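Local coordinates for protein acetyltransferase (Vibrio fischeri, PDB 3JVN) that probably transfers an acetyl or other acyl group to an acceptor substrate, as other members of the GNAT acetyltransferase family do, at residues Gly69-His74 with Ala89-Leu94; Arg6-Ile11 with Cys56-Ala61; Asn17-Lys22 with Glu93-Lys98; Leu85-Thr90 with Tyr120-Ile125. All coordinates share one frame; numbering follows the deposited sequence.

Contact 1. Residues Gly69-His74 with Ala89-Leu94; sequences GFITGH and ATIDEL
His74 and Thr90 form an antiparallel hydrogen-bonded pair: His74 N gives to Thr90 O at 2.8 Å, and Thr90 N returns the bond to His74 O. Farther along the hairpin of strands 67-79 and 86-96, Thr72 N donates to Glu93 O at 2.7 Å. Thr72 O takes Asp92 N, also at 2.7 Å, and more weakly Glu93 N. With two successive residues facing Thr72, this is a classic beta bulge, a recurrent feature of the fourth strand in GNAT folds.

Among polar side chains, His74 ND1 donates to Asp92 OD1 at 3.0 Å. The oxygen uses its syn lone pair, and ring and carboxylate planes lie 18° apart. Glu93 runs side by side with Thr72, but it is the methyl CG2 of Thr72 that faces it; Glu93 OE2 is hydrogen-bonded to His24.

Apolar contact is made on the other face of the sheet, where Met110 of helix 105-118 packs on Ile71 and Ile91. Ile71 CG1, anti to the backbone N (chi1 -176°), carries CD1 to Leu94 CD1 at 3.8 Å and to Ile91 CG2 at 4.1 Å.

Tyr50 OH also hydrogen-bonds Asp92 OD1; held by phenol and imidazole together, the carboxylate is probably restricted in its rotation.

Contact 2. Residues Arg6-Ile11 with Cys56-Ala61; sequences RRAKEI and CMVYVA. With SO4 (sulfate ion), chain B.
Val60 CG2 sits over the centre of one face of the Arg6 guanidinium, 3.9 Å above its plane. The Arg7 guanidinium has sulfate O1 over one face, 3.7 Å above the plane and offset toward the rim. At the edge of the Tyr59 ring, near its plane, lie Arg6 O and Met57 CE, whereas Arg7 CA approaches the ring obliquely and is 3.5 Å from Tyr59 CD1.

These groups flank an antiparallel pairing at the margin of the GNAT sheet, where strand 4-7, one of the two outermost strands of the sheet within the chain, joins strand 56-62. Arg6 and Val60 are a hydrogen-bonded pair: Arg6 N donates to Val60 O at 3.0 Å, and Val60 N donates to Arg6 O at 2.8 Å. Arg7 and Tyr59 follow as a non-hydrogen-bonded pair with diverging side chains. Past the end of strand 4-7, Ala8 N still bonds Val58 O at 2.8 Å with an N-H...O angle of 169°.

The Arg6 chain bends at chi3 (-91°), which turns NE out of line with the aliphatic stem. Its guanidinium reaches two carboxylates beyond the pairing, with salt bridges from NH1 to Asp12 and from NH2 to Glu62, so the group packed on Val60 has two acidic partners.

The sulfate, probably from the crystallisation liquor, accepts Arg7 N on O1 at 2.8 Å and is also bonded by Arg112 of helix 105-118. On the apolar side, Ala8 CB rests 3.5 Å from Val58 CG1.

Contact 3. Residues Asn17-Lys22 with Glu93-Lys98; sequences NSLMYK and ELYIEK
Lys22 lays its aliphatic chain obliquely against the hydroxyl end of Tyr95. Its CB is 3.4 Å from Tyr95 OH and also lies near CZ; CG continues past the same oxygen. CD lies 3.4 Å from Tyr95 OH and also faces Glu97 OE2, and CE keeps about the same distance from that carboxylate oxygen, 3.8 Å. At chi4 (70°) the chain, extended up to that point, bends and places NZ where it makes a weak hydrogen bond of 3.3 Å to Ser18 OG, one turn back in the helix. NZ is 4.7 Å from Glu97 OE1, so the opposite charges are near each other without touching.

The arrangement is the packing of the first GNAT helix, 13-30, over the sheet: helix 17-22 and strand 93-96 cross at 96°, their axes 8.7 Å apart. The Tyr95 side chain points from the strand toward the helix, its CG anti to the backbone N (chi1 176°). Leu19 O lies over one ring face, offset toward the rim, and Leu19 CD2 is 3.9 Å from Tyr95 CE1. Phe70 of the adjacent strand packs beside both residues. The phenol itself is hydrogen-bonded to Glu26, one helical turn beyond Lys22. Two residues earlier on the strand, the carboxylate of Glu93 meets the selenium of Met20, a selenomethionine, with the side chains crossing at about a right angle.

Contact 4. Residues Leu85-Thr90 with Tyr120-Ile125; sequences LVMMAT and YGVKEI
Met88 and Glu124 lie side by side and point the same way, the selenium of Met88 (a selenomethionine) 3.6 Å from Glu124 CB. Extended beyond CG, the Met88 chain brings CE alongside Glu124 CG. Both residues also pack against Phe126 of the second subunit. Val86 and Lys123, by contrast, cross at about a right angle, with Val86 CG1 3.4 Å from Lys123 CG. Met87 crosses Tyr120 obliquely: bends at chi2 and chi3 carry CE to 3.9 Å from Tyr120 CD2, while CG rests near Val122 CG1. On the opposite face from Met88 and Glu124, Ala89 CB lies 3.5 Å from Ile125 CD1.

The backbones set this register. Lys123 N donates to Met87 O at 2.8 Å in a nearly straight bond (178°), and Ala89 N donates to Glu124 O at 3.1 Å (156°). Ala89 and Ile125 are a parallel bridge, as expected for the two strands of a beta-alpha-beta crossover.

Helix 105-118 makes that crossover, and its Leu117 packs on Ala89, Val122 and Ile125. The Tyr120 ring meets Phe75 of strand 67-79, which pairs with strand 86-96 along its other edge.

Strand 4-7 enters contact 2, which closes at residues 56-61 a long loop holding helices 13-30 and 47-52. Contact 3 opens within that loop, on helix 13-30, and closes only at residues 93-98, so it crosses contact 2. Contact 1 is the hairpin between strands 67-79 and 86-96; it follows contact 2 in series and ends on the stretch where contact 3 closes. Contact 4 opens on 85-90, overlapping contact 1 at Ala89 and Thr90, and spans helix 105-118 to strand 124-127, also crossing contact 3. Contacts 2, 1 and 4 thus bind all five strands in sheet order once Gly73 O to Met57 N (2.7 Å, probable hydrogen bond) links strands 67-79 and 56-62, while contact 3 fixes a helix to the sheet.

Contact 1. Residues Gly69-His74 with Ala89-Leu94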
# COMPACT_ATOMS: atom_id res chain seq x y z
N GLY A 69 6.26 -22.97 -15.95
CA GLY A 69 5.67 -21.79 -15.35
C GLY A 69 6.52 -21.13 -14.29
O GLY A 69 7.44 -21.75 -13.75
N PHE A 70 6.23 -19.87 -13.99
CA PHE A 70 6.95 -19.13 -12.97
C PHE A 70 6.09 -17.97 -12.48
O PHE A 70 5.09 -17.60 -13.10
CB PHE A 70 8.29 -18.60 -13.52
CG PHE A 70 8.14 -17.49 -14.52
CD1 PHE A 70 7.79 -17.76 -15.85
CD2 PHE A 70 8.26 -16.17 -14.13
CE1 PHE A 70 7.56 -16.72 -16.76
CE2 PHE A 70 8.04 -15.13 -15.02
CZ PHE A 70 7.69 -15.40 -16.34
N ILE A 71 6.47 -17.42 -11.34
CA ILE A 71 5.77 -16.29 -10.75
C ILE A 71 6.88 -15.42 -10.19
O ILE A 71 7.93 -15.94 -9.80
CB ILE A 71 4.75 -16.73 -9.65
CG1 ILE A 71 3.97 -15.49 -9.14
CG2 ILE A 71 5.46 -17.47 -8.53
CD1 ILE A 71 2.81 -15.83 -8.23
N THR A 72 6.65 -14.11 -10.15
CA THR A 72 7.66 -13.17 -9.68
C THR A 72 7.09 -12.13 -8.73
O THR A 72 6.05 -11.55 -9.01
CB THR A 72 8.35 -12.49 -10.92
OG1 THR A 72 9.75 -12.29 -10.65
CG2 THR A 72 7.70 -11.17 -11.24
N GLY A 73 7.78 -11.88 -7.61
CA GLY A 73 7.31 -10.89 -6.65
C GLY A 73 8.44 -10.26 -5.85
O GLY A 73 9.52 -10.84 -5.76
N HIS A 74 8.21 -9.07 -5.28
CA HIS A 74 9.26 -8.41 -4.48
C HIS A 74 8.75 -7.74 -3.21
O HIS A 74 7.64 -7.24 -3.17
CB HIS A 74 10.02 -7.37 -5.33
CG HIS A 74 9.26 -6.11 -5.61
ND1 HIS A 74 8.25 -6.04 -6.55
CD2 HIS A 74 9.40 -4.85 -5.13
CE1 HIS A 74 7.81 -4.80 -6.63
NE2 HIS A 74 8.49 -4.05 -5.78
N ALA A 89 4.48 -6.08 0.02
CA ALA A 89 5.08 -6.74 -1.12
C ALA A 89 4.26 -6.54 -2.38
O ALA A 89 3.14 -6.01 -2.34
CB ALA A 89 5.26 -8.25 -0.84
N THR A 90 4.81 -7.00 -3.50
CA THR A 90 4.15 -6.87 -4.79
C THR A 90 4.38 -8.12 -5.65
O THR A 90 5.50 -8.61 -5.77
CB THR A 90 4.69 -5.65 -5.59
OG1 THR A 90 4.73 -4.50 -4.73
CG2 THR A 90 3.80 -5.34 -6.78
N ILE A 91 3.30 -8.64 -6.23
CA ILE A 91 3.40 -9.79 -7.13
C ILE A 91 3.43 -9.12 -8.49
O ILE A 91 2.49 -8.43 -8.89
CB ILE A 91 2.18 -10.74 -6.99
CG1 ILE A 91 2.26 -11.47 -5.65
CG2 ILE A 91 2.17 -11.77 -8.10
CD1 ILE A 91 1.01 -12.23 -5.27
N ASP A 92 4.54 -9.32 -9.20
CA ASP A 92 4.72 -8.69 -10.50
C ASP A 92 4.20 -9.46 -11.72
O ASP A 92 3.22 -9.06 -12.34
CB ASP A 92 6.21 -8.35 -10.66
CG ASP A 92 6.73 -7.45 -9.56
OD1 ASP A 92 7.76 -7.78 -8.92
OD2 ASP A 92 6.09 -6.39 -9.32
N GLU A 93 4.87 -10.56 -12.05
CA GLU A 93 4.51 -11.37 -13.21
C GLU A 93 4.23 -12.83 -12.93
O GLU A 93 4.70 -13.39 -11.94
CB GLU A 93 5.63 -11.29 -14.24
CG GLU A 93 5.94 -9.91 -14.69
CD GLU A 93 7.41 -9.73 -14.97
OE1 GLU A 93 8.21 -9.82 -14.00
OE2 GLU A 93 7.75 -9.51 -16.15
N LEU A 94 3.49 -13.45 -13.83
CA LEU A 94 3.14 -14.85 -13.68
C LEU A 94 2.83 -15.39 -15.08
O LEU A 94 2.01 -14.82 -15.79
CB LEU A 94 1.93 -14.98 -12.76
CG LEU A 94 1.68 -16.34 -12.08
CD1 LEU A 94 0.44 -16.25 -11.19
CD2 LEU A 94 1.50 -17.42 -13.13

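Contact 2. Residues Arg6-Ile11 with Cys56-Ala61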
# COMPACT_ATOMS: atom_id res chain seq x y z
N ARG A 6 9.17 -24.69 -6.98
CA ARG A 6 10.41 -24.42 -6.28
C ARG A 6 10.98 -23.03 -6.54
O ARG A 6 10.57 -22.35 -7.48
CB ARG A 6 11.47 -25.46 -6.65
CG ARG A 6 11.52 -25.80 -8.13
CD ARG A 6 12.83 -26.50 -8.52
NE ARG A 6 13.84 -25.53 -8.94
CZ ARG A 6 14.24 -25.35 -10.20
NH1 ARG A 6 15.16 -24.43 -10.48
NH2 ARG A 6 13.75 -26.10 -11.18
N ARG A 7 11.91 -22.62 -5.70
CA ARG A 7 12.55 -21.32 -5.87
C ARG A 7 13.48 -21.46 -7.07
O ARG A 7 14.19 -22.46 -7.21
CB ARG A 7 13.36 -20.94 -4.63
CG ARG A 7 14.59 -21.77 -4.44
CD ARG A 7 15.59 -21.10 -3.53
NE ARG A 7 15.53 -21.60 -2.15
CZ ARG A 7 14.54 -21.36 -1.30
NH1 ARG A 7 14.60 -21.85 -0.07
NH2 ARG A 7 13.50 -20.61 -1.66
N ALA A 8 13.46 -20.46 -7.95
CA ALA A 8 14.30 -20.46 -9.14
C ALA A 8 15.78 -20.44 -8.79
O ALA A 8 16.18 -20.20 -7.66
CB ALA A 8 13.95 -19.27 -10.00
N LYS A 9 16.60 -20.72 -9.80
CA LYS A 9 18.04 -20.74 -9.64
C LYS A 9 18.72 -20.11 -10.84
O LYS A 9 18.09 -19.89 -11.88
CB LYS A 9 18.54 -22.18 -9.49
CG LYS A 9 18.03 -22.92 -8.26
CD LYS A 9 18.77 -24.24 -8.09
CE LYS A 9 18.59 -25.15 -9.31
NZ LYS A 9 19.49 -26.34 -9.31
N GLU A 10 20.01 -19.82 -10.69
CA GLU A 10 20.79 -19.21 -11.76
C GLU A 10 20.76 -20.09 -13.02
O GLU A 10 20.94 -19.59 -14.14
CB GLU A 10 22.23 -19.01 -11.27
CG GLU A 10 23.08 -18.11 -12.15
CD GLU A 10 24.52 -17.98 -11.66
OE1 GLU A 10 25.18 -19.04 -11.49
OE2 GLU A 10 25.00 -16.84 -11.47
N ILE A 11 20.49 -21.38 -12.83
CA ILE A 11 20.42 -22.38 -13.90
C ILE A 11 19.16 -22.29 -14.76
O ILE A 11 19.07 -22.92 -15.81
CB ILE A 11 20.50 -23.82 -13.33
CG1 ILE A 11 19.31 -24.09 -12.39
CG2 ILE A 11 21.80 -24.02 -12.57
CD1 ILE A 11 18.50 -25.36 -12.71
N CYS A 56 13.89 -9.88 -3.70
CA CYS A 56 13.08 -10.46 -4.78
C CYS A 56 12.79 -11.96 -4.67
O CYS A 56 13.52 -12.71 -4.03
CB CYS A 56 13.75 -10.19 -6.13
SG CYS A 56 13.70 -8.47 -6.66
N MSE A 57 11.72 -12.38 -5.32
CA MSE A 57 11.32 -13.77 -5.32
C MSE A 57 10.93 -14.26 -6.70
O MSE A 57 10.29 -13.55 -7.46
CB MSE A 57 10.15 -13.98 -4.36
CG MSE A 57 10.47 -13.72 -2.92
SE MSE A 57 8.93 -13.21 -1.88
CE MSE A 57 8.05 -14.94 -1.79
N VAL A 58 11.32 -15.49 -7.02
CA VAL A 58 10.94 -16.06 -8.29
C VAL A 58 10.77 -17.56 -8.12
O VAL A 58 11.73 -18.27 -7.84
CB VAL A 58 11.98 -15.75 -9.41
CG1 VAL A 58 13.39 -15.98 -8.90
CG2 VAL A 58 11.69 -16.60 -10.61
N TYR A 59 9.54 -18.04 -8.25
CA TYR A 59 9.30 -19.47 -8.14
C TYR A 59 8.91 -20.02 -9.49
O TYR A 59 8.31 -19.31 -10.31
CB TYR A 59 8.21 -19.74 -7.11
CG TYR A 59 8.58 -19.27 -5.74
CD1 TYR A 59 9.48 -19.99 -4.94
CD2 TYR A 59 8.04 -18.10 -5.23
CE1 TYR A 59 9.82 -19.55 -3.67
CE2 TYR A 59 8.38 -17.65 -3.96
CZ TYR A 59 9.26 -18.37 -3.19
OH TYR A 59 9.56 -17.94 -1.92
N VAL A 60 9.26 -21.28 -9.74
CA VAL A 60 8.94 -21.94 -10.99
C VAL A 60 8.20 -23.26 -10.77
O VAL A 60 8.33 -23.90 -9.72
CB VAL A 60 10.23 -22.23 -11.84
CG1 VAL A 60 10.81 -20.92 -12.39
CG2 VAL A 60 11.27 -22.95 -10.98
N ALA A 61 7.41 -23.65 -11.77
CA ALA A 61 6.66 -24.90 -11.75
C ALA A 61 7.39 -25.84 -12.71
O ALA A 61 7.47 -25.56 -13.91
CB ALA A 61 5.23 -24.67 -12.21
S SO4 B . 11.31 -24.17 -2.20
O1 SO4 B . 12.37 -23.83 -3.18
O2 SO4 B . 11.40 -23.26 -1.05
O3 SO4 B . 11.51 -25.56 -1.74
O4 SO4 B . 9.98 -24.05 -2.84

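Contact 3. Residues Asn17-Lys22 with Glu93-Lys98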
# COMPACT_ATOMS: atom_id res chain seq x y z
N ASN A 17 14.37 -16.37 -19.70
CA ASN A 17 14.42 -15.37 -20.78
C ASN A 17 13.34 -15.66 -21.82
O ASN A 17 12.63 -14.75 -22.26
CB ASN A 17 15.79 -15.36 -21.47
CG ASN A 17 16.85 -14.64 -20.66
OD1 ASN A 17 16.53 -13.76 -19.85
ND2 ASN A 17 18.11 -14.97 -20.89
N SER A 18 13.20 -16.94 -22.17
CA SER A 18 12.21 -17.41 -23.14
C SER A 18 10.77 -17.31 -22.66
O SER A 18 9.91 -16.86 -23.40
CB SER A 18 12.52 -18.86 -23.52
OG SER A 18 11.47 -19.42 -24.28
N LEU A 19 10.50 -17.73 -21.43
CA LEU A 19 9.15 -17.66 -20.89
C LEU A 19 8.79 -16.20 -20.59
O LEU A 19 7.63 -15.81 -20.66
CB LEU A 19 9.02 -18.50 -19.61
CG LEU A 19 9.33 -20.00 -19.68
CD1 LEU A 19 9.45 -20.59 -18.28
CD2 LEU A 19 8.26 -20.70 -20.48
N MSE A 20 9.80 -15.41 -20.24
CA MSE A 20 9.60 -13.99 -19.95
C MSE A 20 9.24 -13.33 -21.27
O MSE A 20 8.44 -12.39 -21.32
CB MSE A 20 10.89 -13.39 -19.37
CG MSE A 20 10.77 -11.93 -18.88
SE MSE A 20 9.72 -11.68 -17.24
CE MSE A 20 10.78 -12.77 -16.04
N TYR A 21 9.82 -13.84 -22.36
CA TYR A 21 9.57 -13.33 -23.70
C TYR A 21 8.17 -13.76 -24.16
O TYR A 21 7.42 -12.96 -24.72
CB TYR A 21 10.61 -13.86 -24.68
CG TYR A 21 10.32 -13.51 -26.11
CD1 TYR A 21 10.50 -12.21 -26.57
CD2 TYR A 21 9.83 -14.46 -26.99
CE1 TYR A 21 10.19 -11.87 -27.88
CE2 TYR A 21 9.51 -14.13 -28.31
CZ TYR A 21 9.69 -12.83 -28.75
OH TYR A 21 9.38 -12.50 -30.04
N LYS A 22 7.83 -15.02 -23.92
CA LYS A 22 6.52 -15.53 -24.29
C LYS A 22 5.45 -14.71 -23.57
O LYS A 22 4.44 -14.33 -24.18
CB LYS A 22 6.38 -17.01 -23.92
CG LYS A 22 7.10 -18.00 -24.84
CD LYS A 22 6.84 -19.43 -24.36
CE LYS A 22 7.22 -20.50 -25.39
NZ LYS A 22 8.68 -20.65 -25.63
N GLU A 93 4.87 -10.56 -12.05
CA GLU A 93 4.51 -11.37 -13.21
C GLU A 93 4.23 -12.83 -12.93
O GLU A 93 4.70 -13.39 -11.94
CB GLU A 93 5.63 -11.29 -14.24
CG GLU A 93 5.94 -9.91 -14.69
CD GLU A 93 7.41 -9.73 -14.97
OE1 GLU A 93 8.21 -9.82 -14.00
OE2 GLU A 93 7.75 -9.51 -16.15
N LEU A 94 3.49 -13.45 -13.83
CA LEU A 94 3.14 -14.85 -13.68
C LEU A 94 2.83 -15.39 -15.08
O LEU A 94 2.01 -14.82 -15.79
CB LEU A 94 1.93 -14.98 -12.76
CG LEU A 94 1.68 -16.34 -12.08
CD1 LEU A 94 0.44 -16.25 -11.19
CD2 LEU A 94 1.50 -17.42 -13.13
N TYR A 95 3.50 -16.47 -15.47
CA TYR A 95 3.27 -17.04 -16.79
C TYR A 95 3.17 -18.56 -16.80
O TYR A 95 3.91 -19.23 -16.08
CB TYR A 95 4.36 -16.60 -17.77
CG TYR A 95 4.23 -17.23 -19.15
CD1 TYR A 95 4.91 -18.42 -19.46
CD2 TYR A 95 3.41 -16.68 -20.12
CE1 TYR A 95 4.77 -19.02 -20.71
CE2 TYR A 95 3.26 -17.28 -21.37
CZ TYR A 95 3.94 -18.44 -21.65
OH TYR A 95 3.79 -19.04 -22.89
N ILE A 96 2.27 -19.08 -17.63
CA ILE A 96 2.09 -20.52 -17.76
C ILE A 96 2.02 -20.89 -19.23
O ILE A 96 1.38 -20.21 -20.03
CB ILE A 96 0.78 -21.03 -17.08
CG1 ILE A 96 0.61 -20.40 -15.69
CG2 ILE A 96 0.83 -22.55 -16.96
CD1 ILE A 96 -0.22 -19.12 -15.70
N GLU A 97 2.69 -21.97 -19.61
CA GLU A 97 2.67 -22.42 -20.99
C GLU A 97 1.23 -22.65 -21.37
O GLU A 97 0.46 -23.21 -20.59
CB GLU A 97 3.45 -23.72 -21.12
CG GLU A 97 4.92 -23.58 -20.81
CD GLU A 97 5.67 -22.86 -21.91
OE1 GLU A 97 6.92 -22.92 -21.92
OE2 GLU A 97 5.01 -22.22 -22.77
N LYS A 98 0.86 -22.21 -22.58
CA LYS A 98 -0.51 -22.34 -23.08
C LYS A 98 -0.95 -23.81 -23.06
O LYS A 98 -2.14 -24.12 -23.05
CB LYS A 98 -0.61 -21.76 -24.50
CG LYS A 98 -0.26 -20.25 -24.59
CD LYS A 98 -0.81 -19.55 -25.85
CE LYS A 98 -2.36 -19.51 -25.86
NZ LYS A 98 -3.02 -18.84 -27.05

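Contact 4. Residues Leu85-Thr90 with Tyr120-Ile125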
# COMPACT_ATOMS: atom_id res chain seq x y z
N LEU A 85 8.60 1.81 9.21
CA LEU A 85 8.32 1.19 7.93
C LEU A 85 7.36 0.01 8.09
O LEU A 85 7.46 -0.76 9.05
CB LEU A 85 9.64 0.74 7.30
CG LEU A 85 10.82 1.70 7.48
CD1 LEU A 85 10.37 3.12 7.15
CD2 LEU A 85 11.32 1.63 8.91
N VAL A 86 6.42 -0.13 7.15
CA VAL A 86 5.44 -1.21 7.15
C VAL A 86 5.87 -2.19 6.08
O VAL A 86 6.11 -1.79 4.94
CB VAL A 86 4.03 -0.69 6.80
CG1 VAL A 86 2.99 -1.78 7.03
CG2 VAL A 86 3.71 0.55 7.60
N MSE A 87 5.96 -3.46 6.41
CA MSE A 87 6.37 -4.43 5.42
C MSE A 87 5.24 -4.80 4.46
O MSE A 87 4.16 -5.23 4.88
CB MSE A 87 6.90 -5.70 6.08
CG MSE A 87 7.31 -6.80 5.08
SE MSE A 87 8.91 -6.40 4.04
CE MSE A 87 9.90 -8.02 4.42
N MSE A 88 5.49 -4.63 3.17
CA MSE A 88 4.52 -4.96 2.15
C MSE A 88 5.24 -5.63 1.01
O MSE A 88 6.47 -5.74 1.02
CB MSE A 88 3.82 -3.71 1.64
CG MSE A 88 3.21 -2.84 2.71
SE MSE A 88 2.15 -1.44 1.92
CE MSE A 88 1.39 -0.70 3.54
N ALA A 89 4.48 -6.08 0.02
CA ALA A 89 5.08 -6.74 -1.12
C ALA A 89 4.26 -6.54 -2.38
O ALA A 89 3.14 -6.01 -2.34
CB ALA A 89 5.26 -8.25 -0.84
N THR A 90 4.81 -7.00 -3.50
CA THR A 90 4.15 -6.87 -4.79
C THR A 90 4.38 -8.12 -5.65
O THR A 90 5.50 -8.61 -5.77
CB THR A 90 4.69 -5.65 -5.59
OG1 THR A 90 4.73 -4.50 -4.73
CG2 THR A 90 3.80 -5.34 -6.78
N TYR A 120 6.75 -13.71 6.32
CA TYR A 120 7.64 -12.54 6.34
C TYR A 120 6.85 -11.34 6.89
O TYR A 120 7.28 -10.18 6.77
CB TYR A 120 8.15 -12.17 4.94
CG TYR A 120 9.55 -12.64 4.67
CD1 TYR A 120 9.78 -13.93 4.21
CD2 TYR A 120 10.65 -11.83 4.96
CE1 TYR A 120 11.07 -14.42 4.06
CE2 TYR A 120 11.96 -12.29 4.81
CZ TYR A 120 12.16 -13.60 4.35
OH TYR A 120 13.44 -14.07 4.19
N GLY A 121 5.69 -11.63 7.47
CA GLY A 121 4.85 -10.60 8.03
C GLY A 121 4.42 -9.47 7.11
O GLY A 121 4.44 -8.31 7.51
N VAL A 122 4.02 -9.78 5.88
CA VAL A 122 3.59 -8.71 4.98
C VAL A 122 2.19 -8.22 5.34
O VAL A 122 1.26 -9.02 5.53
CB VAL A 122 3.59 -9.13 3.49
CG1 VAL A 122 5.00 -9.52 3.07
CG2 VAL A 122 2.60 -10.26 3.26
N LYS A 123 2.04 -6.90 5.44
CA LYS A 123 0.77 -6.31 5.80
C LYS A 123 -0.13 -6.13 4.60
O LYS A 123 -1.32 -6.47 4.65
CB LYS A 123 1.00 -4.97 6.48
CG LYS A 123 2.03 -5.02 7.62
CD LYS A 123 1.72 -6.13 8.61
CE LYS A 123 2.67 -6.07 9.79
NZ LYS A 123 2.48 -7.23 10.72
N GLU A 124 0.43 -5.61 3.50
CA GLU A 124 -0.33 -5.39 2.27
C GLU A 124 0.32 -6.05 1.05
O GLU A 124 1.54 -6.12 0.95
CB GLU A 124 -0.49 -3.89 2.01
CG GLU A 124 -1.31 -3.15 3.06
CD GLU A 124 -2.63 -3.84 3.38
OE1 GLU A 124 -3.31 -4.26 2.41
OE2 GLU A 124 -2.98 -3.95 4.58
N ILE A 125 -0.52 -6.52 0.12
CA ILE A 125 -0.06 -7.16 -1.11
C ILE A 125 -0.72 -6.59 -2.37
O ILE A 125 -1.95 -6.62 -2.52
CB ILE A 125 -0.33 -8.69 -1.09
CG1 ILE A 125 0.43 -9.34 0.06
CG2 ILE A 125 0.09 -9.32 -2.41
CD1 ILE A 125 1.93 -9.10 0.02